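Long-range contacts in uncharacterized protein (Vanderwaltozyma polyspora, PDB 5THE), which forms the C-terminal lobe of a budding yeast Argonaute, binds RNA and probably contributes to the choice of RNA targets for cleavage: residues Q128-K134 / T164-G170; Y341-G345 / P489-Y493; P381-A387 / W455-N461. All blocks are in the same frame, centred on the assembly; numbering follows the deposited sequence.

Contact 1 of 3, residues Q128-K134 / T164-G170; sequences QFGPPIK and TFETSPG
Thr164 is overhung by Lys134, whose chain, bent at its last two torsions, curls back until NZ is 3.7 Å from Thr164 CG2. Phe165 sets its CB 4.0 Å from Pro132 CB and runs its ring past the Lys134 carbonyl; CG anti to the carbonyl carbon (chi1 -53°) carries the ring that way, and Leu512 and Ala515 of helix 490-515 also touch it. Glu166 forms a single antiparallel bridge with Ile133: Ile133 N gives Glu166 O a nearly straight bond (3.0 Å, 171°), and the return bond is weak. Ile133 CD1 comes to 3.3 Å from Glu166 O and also touches Glu166 CG and Ser168 CA. Ser168 N is joined to Gly130 O through one water, while Ser168 OG, at the N-cap, bonds Glu171 N. The Gln128 side chain slants across the Pro169 ring, NE2 lying 3.6 Å from Pro169 CG. Gly170 N bonds Gln128 O (2.9 Å) from above the carbonyl plane, and a side chain at Gly170 would run into Phe129. In what appears to be the Rossmann-like MID domain, the first turn of helix 169-179 thus has two N-H groups satisfied, Glu171 N by Ser168 OG and Gly170 N by Gln128 O.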
loop_
_atom_site.group_PDB
_atom_site.type_symbol
_atom_site.label_atom_id
_atom_site.label_comp_id
_atom_site.label_asym_id
_atom_site.label_seq_id
_atom_site.Cartn_x
_atom_site.Cartn_y
_atom_site.Cartn_z
ATOM N N GLN A 128 -28.909 1.182 14.245
ATOM C CA GLN A 128 -29.607 0.666 13.073
ATOM C C GLN A 128 -28.927 1.090 11.780
ATOM O O GLN A 128 -29.589 1.389 10.786
ATOM C CB GLN A 128 -31.072 1.105 13.072
ATOM C CG GLN A 128 -31.818 0.697 14.331
ATOM C CD GLN A 128 -33.304 0.989 14.245
ATOM O OE1 GLN A 128 -34.132 0.090 14.377
ATOM N NE2 GLN A 128 -33.645 2.247 14.028
ATOM N N PHE A 129 -27.597 1.128 11.786
ATOM C CA PHE A 129 -26.860 1.358 10.558
ATOM C C PHE A 129 -26.541 0.019 9.905
ATOM O O PHE A 129 -26.067 -0.912 10.568
ATOM C CB PHE A 129 -25.569 2.143 10.800
ATOM C CG PHE A 129 -24.764 2.335 9.550
ATOM C CD1 PHE A 129 -23.853 1.362 9.137
ATOM C CD2 PHE A 129 -24.949 3.465 8.760
ATOM C CE1 PHE A 129 -23.133 1.515 7.960
ATOM C CE2 PHE A 129 -24.226 3.635 7.582
ATOM C CZ PHE A 129 -23.313 2.662 7.182
ATOM N N GLY A 130 -26.790 -0.068 8.608
ATOM C CA GLY A 130 -26.513 -1.270 7.864
ATOM C C GLY A 130 -26.837 -1.084 6.400
ATOM O O GLY A 130 -27.232 0.003 5.954
ATOM N N PRO A 131 -26.674 -2.149 5.619
ATOM C CA PRO A 131 -27.050 -2.082 4.215
ATOM C C PRO A 131 -28.525 -1.768 4.074
ATOM O O PRO A 131 -29.330 -2.053 4.981
ATOM C CB PRO A 131 -26.719 -3.489 3.693
ATOM C CG PRO A 131 -26.719 -4.347 4.897
ATOM C CD PRO A 131 -26.215 -3.490 6.009
ATOM N N PRO A 132 -28.926 -1.172 2.954
ATOM C CA PRO A 132 -30.356 -0.982 2.685
ATOM C C PRO A 132 -31.119 -2.299 2.795
ATOM O O PRO A 132 -30.612 -3.365 2.447
ATOM C CB PRO A 132 -30.377 -0.435 1.251
ATOM C CG PRO A 132 -28.993 0.150 1.037
ATOM C CD PRO A 132 -28.076 -0.741 1.828
ATOM N N ILE A 133 -32.346 -2.218 3.280
ATOM C CA ILE A 133 -33.109 -3.404 3.657
ATOM C C ILE A 133 -33.932 -3.916 2.480
ATOM O O ILE A 133 -34.505 -3.135 1.708
ATOM C CB ILE A 133 -34.006 -3.105 4.871
ATOM C CG1 ILE A 133 -33.171 -2.546 6.032
ATOM C CG2 ILE A 133 -34.748 -4.365 5.307
ATOM C CD1 ILE A 133 -33.364 -1.055 6.282
ATOM N N LYS A 134 -33.987 -5.245 2.362
ATOM C CA LYS A 134 -34.848 -6.013 1.444
ATOM C C LYS A 134 -34.626 -5.628 -0.002
ATOM O O LYS A 134 -34.190 -6.463 -0.795
ATOM C CB LYS A 134 -36.342 -5.875 1.811
ATOM C CG LYS A 134 -37.088 -4.766 1.092
ATOM C CD LYS A 134 -38.576 -4.743 1.435
ATOM C CE LYS A 134 -39.301 -5.916 0.801
ATOM N NZ LYS A 134 -39.046 -5.964 -0.667
ATOM N N THR A 164 -37.288 -3.659 -3.910
ATOM C CA THR A 164 -37.284 -2.287 -3.425
ATOM C C THR A 164 -36.467 -2.238 -2.139
ATOM O O THR A 164 -36.430 -3.207 -1.379
ATOM C CB THR A 164 -38.709 -1.769 -3.191
ATOM O OG1 THR A 164 -38.661 -0.510 -2.511
ATOM C CG2 THR A 164 -39.503 -2.758 -2.355
ATOM N N PHE A 165 -35.798 -1.113 -1.906
ATOM C CA PHE A 165 -34.914 -0.985 -0.755
ATOM C C PHE A 165 -35.253 0.266 0.029
ATOM O O PHE A 165 -35.503 1.325 -0.552
ATOM C CB PHE A 165 -33.451 -0.930 -1.182
ATOM C CG PHE A 165 -33.048 -2.059 -2.065
ATOM C CD1 PHE A 165 -32.671 -3.278 -1.525
ATOM C CD2 PHE A 165 -33.077 -1.914 -3.438
ATOM C CE1 PHE A 165 -32.307 -4.329 -2.343
ATOM C CE2 PHE A 165 -32.720 -2.952 -4.258
ATOM C CZ PHE A 165 -32.331 -4.163 -3.718
ATOM N N GLU A 166 -35.260 0.147 1.347
ATOM C CA GLU A 166 -35.353 1.315 2.206
ATOM C C GLU A 166 -34.007 1.515 2.893
ATOM O O GLU A 166 -33.392 0.553 3.374
ATOM C CB GLU A 166 -36.515 1.193 3.204
ATOM C CG GLU A 166 -36.196 0.726 4.608
ATOM C CD GLU A 166 -37.400 0.856 5.535
ATOM O OE1 GLU A 166 -37.341 1.660 6.493
ATOM O OE2 GLU A 166 -38.413 0.164 5.291
ATOM N N THR A 167 -33.520 2.750 2.847
ATOM C CA THR A 167 -32.265 3.108 3.488
ATOM C C THR A 167 -32.374 2.884 4.989
ATOM O O THR A 167 -33.374 3.259 5.608
ATOM C CB THR A 167 -31.946 4.571 3.180
ATOM O OG1 THR A 167 -31.868 4.746 1.762
ATOM C CG2 THR A 167 -30.630 5.016 3.823
ATOM N N SER A 168 -31.351 2.260 5.573
ATOM C CA SER A 168 -31.381 1.998 7.002
ATOM C C SER A 168 -31.517 3.314 7.765
ATOM O O SER A 168 -31.069 4.364 7.297
ATOM C CB SER A 168 -30.124 1.250 7.451
ATOM O OG SER A 168 -28.974 2.088 7.469
ATOM N N PRO A 169 -32.166 3.294 8.929
ATOM C CA PRO A 169 -32.280 4.536 9.711
ATOM C C PRO A 169 -30.928 5.083 10.121
ATOM O O PRO A 169 -30.756 6.307 10.203
ATOM C CB PRO A 169 -33.114 4.114 10.930
ATOM C CG PRO A 169 -33.813 2.850 10.501
ATOM C CD PRO A 169 -32.889 2.168 9.543
ATOM N N GLY A 170 -29.956 4.203 10.385
ATOM C CA GLY A 170 -28.627 4.675 10.723
ATOM C C GLY A 170 -27.968 5.414 9.577
ATOM O O GLY A 170 -27.320 6.445 9.781
HETATM O O HOH W 1 -28.731 1.949 4.456
#

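Contact 2 of 3, residues Y341-G345 / P489-Y493; sequences YFRDG and PAPVY. With nucleotides of chain B.
Val492 divides its two methyls between Phe342 and Asp344. CG1, anti to the backbone N (chi1 170°), lies against the carboxylate carbon of Asp344, 3.4 Å from CG, while CG2 meets Phe342 CB at 3.7 Å. Pro489 CB lies over one face of the Phe342 ring, Pro489 CG is 4.0 Å from Phe342 CE1, and Pro491 CG approaches obliquely. The Phe342 contacts are apolar, and no hydrogen bond crosses between strand 339-344 and the start of helix 490-515. Farther out, Cys472 and Leu475 of helix 465-475 touch the Phe342 side chain. The Asp344 carboxylate is held by a salt bridge from Lys390 and a hydrogen bond with Thr388, close to Asp272 and Asp496; acidic groupings of this sort occur at the catalytic centres of RNase H-like folds, to which the Piwi domain belongs. Arg343 points away from the helix, and its NH1 grips two carbonyls, Asp344 O at 2.7 Å and Gly345 O at 3.0 Å, both near the guanidinium plane, while NH2 makes a salt bridge with Glu358. Turned from the strand, Tyr493 extends to the RNA of chain B: OH bonds OP2 of A5 at a very short 2.4 Å, a doubtful length, and lies 3.3 Å from O5' of A4. A phenylalanine here would keep the ring but not the hydroxyl, and the A5 phosphate would probably be less firmly held. The first helical turn thus presses an oily side on the strand and sends one tyrosine hydroxyl to the RNA phosphate.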
loop_
_atom_site.group_PDB
_atom_site.type_symbol
_atom_site.label_atom_id
_atom_site.label_comp_id
_atom_site.label_asym_id
_atom_site.label_seq_id
_atom_site.Cartn_x
_atom_site.Cartn_y
_atom_site.Cartn_z
ATOM N N TYR A 341 6.967 0.538 -13.057
ATOM C CA TYR A 341 5.607 0.003 -13.047
ATOM C C TYR A 341 5.587 -1.380 -12.391
ATOM O O TYR A 341 6.017 -2.373 -12.990
ATOM C CB TYR A 341 5.069 -0.045 -14.474
ATOM C CG TYR A 341 3.714 -0.684 -14.614
ATOM C CD1 TYR A 341 2.637 -0.242 -13.859
ATOM C CD2 TYR A 341 3.505 -1.722 -15.519
ATOM C CE1 TYR A 341 1.378 -0.832 -13.990
ATOM C CE2 TYR A 341 2.259 -2.314 -15.663
ATOM C CZ TYR A 341 1.198 -1.859 -14.903
ATOM O OH TYR A 341 -0.047 -2.432 -15.046
ATOM N N PHE A 342 5.090 -1.446 -11.158
ATOM C CA PHE A 342 5.002 -2.715 -10.437
ATOM C C PHE A 342 3.632 -3.319 -10.681
ATOM O O PHE A 342 2.617 -2.690 -10.383
ATOM C CB PHE A 342 5.219 -2.541 -8.937
ATOM C CG PHE A 342 6.647 -2.361 -8.561
ATOM C CD1 PHE A 342 7.448 -3.460 -8.276
ATOM C CD2 PHE A 342 7.192 -1.099 -8.492
ATOM C CE1 PHE A 342 8.773 -3.295 -7.924
ATOM C CE2 PHE A 342 8.528 -0.929 -8.135
ATOM C CZ PHE A 342 9.312 -2.035 -7.858
ATOM N N ARG A 343 3.602 -4.534 -11.211
ATOM C CA ARG A 343 2.346 -5.173 -11.574
ATOM C C ARG A 343 2.114 -6.384 -10.677
ATOM O O ARG A 343 2.914 -7.325 -10.680
ATOM C CB ARG A 343 2.351 -5.588 -13.042
ATOM C CG ARG A 343 1.138 -6.397 -13.427
ATOM C CD ARG A 343 -0.152 -5.634 -13.229
ATOM N NE ARG A 343 -1.095 -6.058 -14.250
ATOM C CZ ARG A 343 -1.971 -7.037 -14.075
ATOM N NH1 ARG A 343 -2.035 -7.648 -12.902
ATOM N NH2 ARG A 343 -2.784 -7.391 -15.060
ATOM N N ASP A 344 1.021 -6.361 -9.922
ATOM C CA ASP A 344 0.665 -7.461 -9.034
ATOM C C ASP A 344 -0.597 -8.143 -9.547
ATOM O O ASP A 344 -1.376 -7.572 -10.315
ATOM C CB ASP A 344 0.437 -6.968 -7.597
ATOM C CG ASP A 344 0.380 -8.098 -6.605
ATOM O OD1 ASP A 344 -0.366 -8.015 -5.614
ATOM O OD2 ASP A 344 1.097 -9.093 -6.826
ATOM N N GLY A 345 -0.819 -9.361 -9.076
ATOM C CA GLY A 345 -2.056 -10.036 -9.392
ATOM C C GLY A 345 -2.014 -10.524 -10.820
ATOM O O GLY A 345 -2.912 -10.207 -11.615
ATOM N N PRO A 489 7.030 -4.773 -2.345
ATOM C CA PRO A 489 7.252 -3.318 -2.294
ATOM C C PRO A 489 5.963 -2.565 -2.003
ATOM O O PRO A 489 4.875 -2.975 -2.413
ATOM C CB PRO A 489 7.798 -2.994 -3.688
ATOM C CG PRO A 489 8.542 -4.288 -4.075
ATOM C CD PRO A 489 7.595 -5.372 -3.565
ATOM N N ALA A 490 6.097 -1.456 -1.277
ATOM C CA ALA A 490 4.921 -0.700 -0.855
ATOM C C ALA A 490 3.958 -0.360 -1.993
ATOM O O ALA A 490 2.741 -0.438 -1.769
ATOM C CB ALA A 490 5.375 0.572 -0.129
ATOM N N PRO A 491 4.405 0.008 -3.202
ATOM C CA PRO A 491 3.432 0.274 -4.279
ATOM C C PRO A 491 2.505 -0.889 -4.546
ATOM O O PRO A 491 1.327 -0.669 -4.845
ATOM C CB PRO A 491 4.325 0.546 -5.501
ATOM C CG PRO A 491 5.622 0.958 -4.936
ATOM C CD PRO A 491 5.793 0.241 -3.653
ATOM N N VAL A 492 3.026 -2.122 -4.475
ATOM C CA VAL A 492 2.211 -3.306 -4.719
ATOM C C VAL A 492 1.188 -3.472 -3.610
ATOM O O VAL A 492 -0.006 -3.651 -3.863
ATOM C CB VAL A 492 3.102 -4.553 -4.851
ATOM C CG1 VAL A 492 2.239 -5.848 -4.860
ATOM C CG2 VAL A 492 3.960 -4.463 -6.090
ATOM N N TYR A 493 1.651 -3.409 -2.365
ATOM C CA TYR A 493 0.749 -3.481 -1.223
ATOM C C TYR A 493 -0.331 -2.403 -1.318
ATOM O O TYR A 493 -1.521 -2.681 -1.141
ATOM C CB TYR A 493 1.570 -3.337 0.063
ATOM C CG TYR A 493 1.191 -4.251 1.222
ATOM C CD1 TYR A 493 -0.108 -4.285 1.721
ATOM C CD2 TYR A 493 2.164 -5.034 1.864
ATOM C CE1 TYR A 493 -0.446 -5.114 2.804
ATOM C CE2 TYR A 493 1.845 -5.862 2.930
ATOM C CZ TYR A 493 0.540 -5.899 3.403
ATOM O OH TYR A 493 0.232 -6.721 4.466
ATOM P P A B 5 3.275 -8.421 5.688
ATOM O OP1 A B 5 4.254 -8.314 4.570
ATOM O OP2 A B 5 1.824 -8.271 5.451
ATOM O "O5'" A B 5 3.574 -9.796 6.415
ATOM C "C5'" A B 5 4.900 -10.121 6.795
ATOM C "C4'" A B 5 4.917 -11.216 7.829
ATOM O "O4'" A B 5 4.244 -10.762 9.028
ATOM C "C3'" A B 5 4.178 -12.486 7.438
ATOM O "O3'" A B 5 4.999 -13.338 6.672
ATOM C "C2'" A B 5 3.782 -13.078 8.786
ATOM O "O2'" A B 5 4.881 -13.747 9.380
ATOM C "C1'" A B 5 3.518 -11.819 9.608
ATOM N N9 A B 5 2.099 -11.453 9.610
ATOM C C8 A B 5 1.392 -10.715 8.691
ATOM N N7 A B 5 0.128 -10.582 9.017
ATOM C C5 A B 5 0.016 -11.279 10.214
ATOM C C6 A B 5 -1.069 -11.506 11.064
ATOM N N6 A B 5 -2.288 -11.032 10.800
ATOM N N1 A B 5 -0.838 -12.243 12.184
ATOM C C2 A B 5 0.404 -12.710 12.420
ATOM N N3 A B 5 1.511 -12.554 11.689
ATOM C C4 A B 5 1.226 -11.826 10.593
ATOM P P A B 4 -0.788 -4.665 7.779
ATOM O OP1 A B 4 -1.055 -3.844 6.569
ATOM O OP2 A B 4 -1.816 -5.529 8.372
ATOM O "O5'" A B 4 0.505 -5.549 7.498
ATOM C "C5'" A B 4 1.754 -4.919 7.284
ATOM C "C4'" A B 4 2.849 -5.551 8.098
ATOM O "O4'" A B 4 2.581 -5.392 9.509
ATOM C "C3'" A B 4 3.036 -7.044 7.919
ATOM O "O3'" A B 4 3.770 -7.326 6.746
ATOM C "C2'" A B 4 3.749 -7.433 9.209
ATOM O "O2'" A B 4 5.121 -7.053 9.154
ATOM C "C1'" A B 4 3.046 -6.513 10.215
ATOM N N9 A B 4 1.872 -7.156 10.819
ATOM C C8 A B 4 0.646 -7.345 10.233
ATOM N N7 A B 4 -0.223 -7.946 11.007
ATOM C C5 A B 4 0.484 -8.155 12.177
ATOM C C6 A B 4 0.097 -8.742 13.374
ATOM N N6 A B 4 -1.135 -9.234 13.541
ATOM N N1 A B 4 1.020 -8.795 14.363
ATOM C C2 A B 4 2.247 -8.277 14.137
ATOM N N3 A B 4 2.731 -7.686 13.040
ATOM C C4 A B 4 1.780 -7.672 12.087
#

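Contact 3 of 3, residues P381-A387 / W455-N461; sequences PPVTCIA and WCLYDEN
Strands 383-387 and 455-459 run antiparallel at 177°, and Ala387 and Trp455 exchange two backbone bonds, Ala387 N to Trp455 O and Trp455 N to Ala387 O. Beyond the Ile386-Cys456 pair, Leu457 and Tyr458 both face Cys385, a classic beta bulge: Cys385 O takes Leu457 N at 2.9 Å and Tyr458 N only weakly, while Cys385 N bonds Tyr458 O. On the sheet face with Cys385 and Ala387, Cys385 CB meets Tyr458 CB at 4.0 Å and Leu457 CD1 reaches Ala387 CB at 3.7 Å; the other face holds Thr384, Ile386 and Cys456. Helix 351-373 covers the first face, Val355 and Val359 touching Tyr458, and Leu468 of helix 465-475 packs against Ile386 and Cys456 on the second. The pair belongs to the RNase H-like core of the Piwi domain, where strand 383-389 lies between 339-344, parallel to it, and 452-459. Polar side chains take over at the far end. Thr384 OG1 donates to Asp459 OD2 (2.6 Å), on the anti side of the carboxylate, and accepts Asn461 ND2 at 2.9 Å, almost exactly in the amide plane and nearly straight (168°). The same OD2 receives Asn461 N from above the carboxylate plane, closing an Asx turn. Glu460 grips Val383 twice: its N bonds Val383 O at 2.8 Å, and its chain, extended beyond CG, brings OE2 2.7 Å from Val383 N. Asn461 OD1 rests 3.2 Å from Pro382 CG. Two lysines complete this end, Lys363 in a salt bridge with Glu460 OE2 and Lys338 bonded to Asn461 OD1.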
loop_
_atom_site.group_PDB
_atom_site.type_symbol
_atom_site.label_atom_id
_atom_site.label_comp_id
_atom_site.label_asym_id
_atom_site.label_seq_id
_atom_site.Cartn_x
_atom_site.Cartn_y
_atom_site.Cartn_z
ATOM N N PRO A 381 8.659 8.952 -21.725
ATOM C CA PRO A 381 9.594 8.550 -20.654
ATOM C C PRO A 381 9.854 7.053 -20.682
ATOM O O PRO A 381 8.935 6.257 -20.923
ATOM C CB PRO A 381 8.859 8.965 -19.368
ATOM C CG PRO A 381 7.386 8.905 -19.740
ATOM C CD PRO A 381 7.311 9.274 -21.210
ATOM N N PRO A 382 11.088 6.622 -20.416
ATOM C CA PRO A 382 11.374 5.176 -20.389
ATOM C C PRO A 382 10.702 4.471 -19.214
ATOM O O PRO A 382 10.652 4.982 -18.092
ATOM C CB PRO A 382 12.903 5.120 -20.270
ATOM C CG PRO A 382 13.300 6.460 -19.649
ATOM C CD PRO A 382 12.286 7.443 -20.161
ATOM N N VAL A 383 10.216 3.267 -19.475
ATOM C CA VAL A 383 9.439 2.501 -18.512
ATOM C C VAL A 383 10.209 1.245 -18.112
ATOM O O VAL A 383 10.833 0.586 -18.951
ATOM C CB VAL A 383 8.063 2.142 -19.104
ATOM C CG1 VAL A 383 7.266 1.276 -18.140
ATOM C CG2 VAL A 383 7.292 3.424 -19.467
ATOM N N THR A 384 10.169 0.914 -16.827
ATOM C CA THR A 384 10.573 -0.406 -16.356
ATOM C C THR A 384 9.333 -1.058 -15.765
ATOM O O THR A 384 8.619 -0.428 -14.978
ATOM C CB THR A 384 11.689 -0.331 -15.306
ATOM O OG1 THR A 384 12.873 0.242 -15.880
ATOM C CG2 THR A 384 12.017 -1.749 -14.783
ATOM N N CYS A 385 9.070 -2.304 -16.139
ATOM C CA CYS A 385 7.958 -3.055 -15.566
ATOM C C CYS A 385 8.469 -4.230 -14.729
ATOM O O CYS A 385 9.300 -5.025 -15.189
ATOM C CB CYS A 385 7.012 -3.553 -16.664
ATOM S SG CYS A 385 5.744 -4.672 -16.042
ATOM N N ILE A 386 7.957 -4.349 -13.506
ATOM C CA ILE A 386 8.289 -5.471 -12.639
ATOM C C ILE A 386 7.007 -6.131 -12.165
ATOM O O ILE A 386 6.130 -5.470 -11.598
ATOM C CB ILE A 386 9.142 -5.046 -11.430
ATOM C CG1 ILE A 386 10.462 -4.444 -11.914
ATOM C CG2 ILE A 386 9.386 -6.264 -10.514
ATOM C CD1 ILE A 386 11.382 -4.013 -10.783
ATOM N N ALA A 387 6.901 -7.434 -12.383
ATOM C CA ALA A 387 5.756 -8.192 -11.913
ATOM C C ALA A 387 6.125 -8.915 -10.626
ATOM O O ALA A 387 7.244 -9.413 -10.476
ATOM C CB ALA A 387 5.286 -9.185 -12.981
ATOM N N TRP A 455 9.606 -10.498 -11.377
ATOM C CA TRP A 455 10.081 -10.574 -12.749
ATOM C C TRP A 455 10.207 -9.167 -13.307
ATOM O O TRP A 455 9.250 -8.395 -13.257
ATOM C CB TRP A 455 9.130 -11.394 -13.621
ATOM C CG TRP A 455 8.803 -12.763 -13.076
ATOM C CD1 TRP A 455 8.060 -13.063 -11.951
ATOM C CD2 TRP A 455 9.166 -14.010 -13.654
ATOM N NE1 TRP A 455 7.957 -14.427 -11.796
ATOM C CE2 TRP A 455 8.623 -15.033 -12.832
ATOM C CE3 TRP A 455 9.894 -14.371 -14.791
ATOM C CZ2 TRP A 455 8.799 -16.385 -13.110
ATOM C CZ3 TRP A 455 10.066 -15.723 -15.066
ATOM C CH2 TRP A 455 9.519 -16.713 -14.227
ATOM N N CYS A 456 11.374 -8.831 -13.844
ATOM C CA CYS A 456 11.455 -7.665 -14.710
ATOM C C CYS A 456 10.953 -8.089 -16.089
ATOM O O CYS A 456 11.610 -8.877 -16.778
ATOM C CB CYS A 456 12.874 -7.117 -14.784
ATOM S SG CYS A 456 12.963 -5.656 -15.880
ATOM N N LEU A 457 9.781 -7.591 -16.479
ATOM C CA LEU A 457 9.170 -7.944 -17.754
ATOM C C LEU A 457 9.544 -6.979 -18.869
ATOM O O LEU A 457 9.431 -7.332 -20.052
ATOM C CB LEU A 457 7.645 -7.968 -17.613
ATOM C CG LEU A 457 7.014 -8.898 -16.564
ATOM C CD1 LEU A 457 5.487 -8.856 -16.652
ATOM C CD2 LEU A 457 7.510 -10.311 -16.746
ATOM N N TYR A 458 9.983 -5.770 -18.528
ATOM C CA TYR A 458 10.264 -4.756 -19.533
ATOM C C TYR A 458 11.137 -3.697 -18.893
ATOM O O TYR A 458 10.903 -3.312 -17.753
ATOM C CB TYR A 458 8.987 -4.107 -20.066
ATOM C CG TYR A 458 9.156 -3.466 -21.425
ATOM C CD1 TYR A 458 9.393 -4.252 -22.544
ATOM C CD2 TYR A 458 9.056 -2.077 -21.602
ATOM C CE1 TYR A 458 9.532 -3.685 -23.811
ATOM C CE2 TYR A 458 9.193 -1.496 -22.878
ATOM C CZ TYR A 458 9.433 -2.318 -23.974
ATOM O OH TYR A 458 9.576 -1.808 -25.249
ATOM N N ASP A 459 12.139 -3.222 -19.618
ATOM C CA ASP A 459 13.054 -2.279 -18.999
ATOM C C ASP A 459 13.683 -1.426 -20.097
ATOM O O ASP A 459 14.526 -1.911 -20.854
ATOM C CB ASP A 459 14.112 -3.009 -18.169
ATOM C CG ASP A 459 15.155 -2.100 -17.648
ATOM O OD1 ASP A 459 16.342 -2.461 -17.699
ATOM O OD2 ASP A 459 14.781 -1.012 -17.191
ATOM N N GLU A 460 13.302 -0.152 -20.147
ATOM C CA GLU A 460 13.993 0.815 -20.987
ATOM C C GLU A 460 14.970 1.656 -20.184
ATOM O O GLU A 460 15.413 2.707 -20.654
ATOM C CB GLU A 460 12.991 1.713 -21.717
ATOM C CG GLU A 460 11.706 1.006 -22.062
ATOM C CD GLU A 460 10.717 1.920 -22.756
ATOM O OE1 GLU A 460 10.800 2.062 -23.992
ATOM O OE2 GLU A 460 9.890 2.537 -22.063
ATOM N N ASN A 461 15.320 1.219 -18.977
ATOM C CA ASN A 461 16.124 2.053 -18.097
ATOM C C ASN A 461 17.483 1.448 -17.785
ATOM O O ASN A 461 18.143 1.913 -16.858
ATOM C CB ASN A 461 15.363 2.351 -16.803
ATOM C CG ASN A 461 14.269 3.383 -17.007
ATOM O OD1 ASN A 461 14.547 4.503 -17.424
ATOM N ND2 ASN A 461 13.026 3.009 -16.727
#

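Overall arrangement
Contacts 2 and 3 are neighbours, their centres about 13 Å apart, and join through the adjacent parallel strands 339-344 and 383-389: Tyr341 N lies 2.7 Å from Thr384 O, and Arg343 N 2.7 Å from Ile386 O, both probable hydrogen bonds. Along the chain contact 3 is nested within the loop that contact 2 closes. Contact 1 stands apart, its centre about 37 Å from that of contact 2 and 48 Å from that of contact 3, yet helix 490-515, which opens in contact 2, touches it through its far end. Of the three, contact 2 meets the RNA directly. The nearest atom of contact 1 is about 11 Å from the bound nucleic acid, and that of contact 3 about 15 Å from the bound nucleic acid.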